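PDB 4D0U: fiber protein from Snake adenovirus 1, which probably forms, as a trimer, the spikes on the capsid vertices, with this head domain at the far end of the shaft for attachment to the host receptor. Local coordinates for residues Thr98-Lys102 against Gly103-Ile107. The protein carries 2 engineered substitutions. Numbering follows the deposited sequence.
Sequences TAHPK and GRWLI
H100 lays the edge of its imidazole on the indole of W105, five residues on. The stack is edge-to-face, with ring planes at 72°. CD2 of H100 does the touching: it stands over the centre of the indole face, 3.5 Å from CD2 of W105. CG of H100 is anti to the backbone N (chi1 -168°), which swings the ring back over the chain that follows. The R104 carbonyl meets one face of the imidazole, its O 3.2 Å from CG of H100, a contact and not a hydrogen bond. The rotation of the ring is fixed from within the turn. The K102 backbone N donates to H100 ND1 at 2.9 Å, in the ring plane and fairly straight at 162°. ND1 therefore acts as an acceptor here.

The backbone closes as a type I turn from H100 to G103. G103 N donates to H100 O at 2.8 Å, the bond that closes the turn. G103, the last residue of the turn, has a positive phi. The chain then extends into the strand.

The side chains of K102 and R104 run alongside each other. CB of K102 sits over one face of the R104 guanidinium, 3.8 Å from NH1 of R104. Their polar ends reach a second subunit: R104 NH1 forms a salt bridge with E133 of the second subunit, and K102 NZ makes a hydrogen bond to G78 O of that subunit. W105 NE1 makes a hydrogen bond to L97 O, near the end of helix 91-98.

The arrangement is a type I beta turn with a histidine side-chain acceptor at its first position. It links helix 91-98 to strand 105-109, the outermost strand, within this chain, of a four-stranded antiparallel sheet in the fibre head, at a subunit interface.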
loop_
_atom_site.group_PDB
_atom_site.type_symbol
_atom_site.label_atom_id
_atom_site.label_comp_id
_atom_site.label_asym_id
_atom_site.label_seq_id
_atom_site.Cartn_x
_atom_site.Cartn_y
_atom_site.Cartn_z
ATOM N N THR A 98 18.079 7.865 4.404
ATOM C CA THR A 98 19.233 7.201 4.980
ATOM C C THR A 98 18.894 6.350 6.203
ATOM O O THR A 98 19.563 5.350 6.466
ATOM C CB THR A 98 20.278 8.270 5.352
ATOM O OG1 THR A 98 20.775 8.821 4.136
ATOM C CG2 THR A 98 21.437 7.647 6.120
ATOM N N ALA A 99 17.846 6.710 6.941
ATOM C CA ALA A 99 17.602 6.133 8.275
ATOM C C ALA A 99 17.160 4.647 8.295
ATOM O O ALA A 99 17.083 4.024 9.352
ATOM C CB ALA A 99 16.609 6.990 9.043
ATOM N N HIS A 100 16.879 4.079 7.131
ATOM C CA HIS A 100 16.232 2.781 7.051
ATOM C C HIS A 100 17.199 1.709 7.522
ATOM O O HIS A 100 18.389 1.787 7.206
ATOM C CB HIS A 100 15.923 2.535 5.581
ATOM C CG HIS A 100 15.001 1.379 5.328
ATOM N ND1 HIS A 100 15.389 0.064 5.494
ATOM C CD2 HIS A 100 13.717 1.344 4.884
ATOM C CE1 HIS A 100 14.381 -0.733 5.185
ATOM N NE2 HIS A 100 13.356 0.018 4.813
ATOM N N PRO A 101 16.707 0.679 8.235
ATOM C CA PRO A 101 17.642 -0.335 8.717
ATOM C C PRO A 101 18.385 -1.116 7.632
ATOM O O PRO A 101 19.464 -1.662 7.897
ATOM C CB PRO A 101 16.756 -1.277 9.547
ATOM C CG PRO A 101 15.362 -1.027 9.044
ATOM C CD PRO A 101 15.343 0.443 8.753
ATOM N N LYS A 102 17.832 -1.157 6.421
ATOM C CA LYS A 102 18.491 -1.767 5.263
ATOM C C LYS A 102 19.356 -0.780 4.481
ATOM O O LYS A 102 20.042 -1.181 3.522
ATOM C CB LYS A 102 17.450 -2.395 4.320
ATOM C CG LYS A 102 16.744 -3.611 4.896
ATOM C CD LYS A 102 17.608 -4.855 4.688
ATOM C CE LYS A 102 16.896 -6.063 5.216
ATOM N NZ LYS A 102 17.782 -7.257 5.181
ATOM N N GLY A 103 19.277 0.503 4.830
ATOM C CA GLY A 103 20.011 1.537 4.098
ATOM C C GLY A 103 19.412 1.875 2.740
ATOM O O GLY A 103 19.990 2.651 1.981
ATOM N N ARG A 104 18.231 1.328 2.454
ATOM C CA ARG A 104 17.561 1.580 1.157
ATOM C C ARG A 104 16.119 1.094 1.294
ATOM O O ARG A 104 15.763 0.478 2.311
ATOM C CB ARG A 104 18.288 0.894 -0.025
ATOM C CG ARG A 104 18.725 -0.571 0.134
ATOM C CD ARG A 104 17.569 -1.525 0.326
ATOM N NE ARG A 104 18.012 -2.909 0.148
ATOM C CZ ARG A 104 17.305 -3.967 0.504
ATOM N NH1 ARG A 104 16.105 -3.826 1.074
ATOM N NH2 ARG A 104 17.809 -5.170 0.294
ATOM N N TRP A 105 15.297 1.389 0.294
ATOM C CA TRP A 105 13.840 1.164 0.377
ATOM C C TRP A 105 13.417 0.298 -0.811
ATOM O O TRP A 105 13.295 0.802 -1.929
ATOM C CB TRP A 105 13.100 2.492 0.321
ATOM C CG TRP A 105 13.511 3.395 1.447
ATOM C CD1 TRP A 105 14.735 4.047 1.584
ATOM C CD2 TRP A 105 12.734 3.742 2.602
ATOM N NE1 TRP A 105 14.744 4.751 2.779
ATOM C CE2 TRP A 105 13.543 4.581 3.421
ATOM C CE3 TRP A 105 11.446 3.403 3.048
ATOM C CZ2 TRP A 105 13.074 5.117 4.642
ATOM C CZ3 TRP A 105 10.983 3.924 4.271
ATOM C CH2 TRP A 105 11.804 4.777 5.053
ATOM N N LEU A 106 13.152 -0.972 -0.531
ATOM C CA LEU A 106 12.542 -1.891 -1.505
ATOM C C LEU A 106 11.066 -1.511 -1.686
ATOM O O LEU A 106 10.317 -1.392 -0.697
ATOM C CB LEU A 106 12.660 -3.315 -0.965
ATOM C CG LEU A 106 12.019 -4.411 -1.794
ATOM C CD1 LEU A 106 12.703 -4.547 -3.156
ATOM C CD2 LEU A 106 12.108 -5.753 -1.052
ATOM N N ILE A 107 10.640 -1.282 -2.923
ATOM C CA ILE A 107 9.316 -0.689 -3.151
ATOM C C ILE A 107 8.629 -1.362 -4.334
ATOM O O ILE A 107 9.220 -1.487 -5.413
ATOM C CB ILE A 107 9.405 0.860 -3.269
ATOM C CG1 ILE A 107 8.006 1.479 -3.485
ATOM C CG2 ILE A 107 10.399 1.293 -4.367
ATOM C CD1 ILE A 107 7.988 2.985 -3.185
#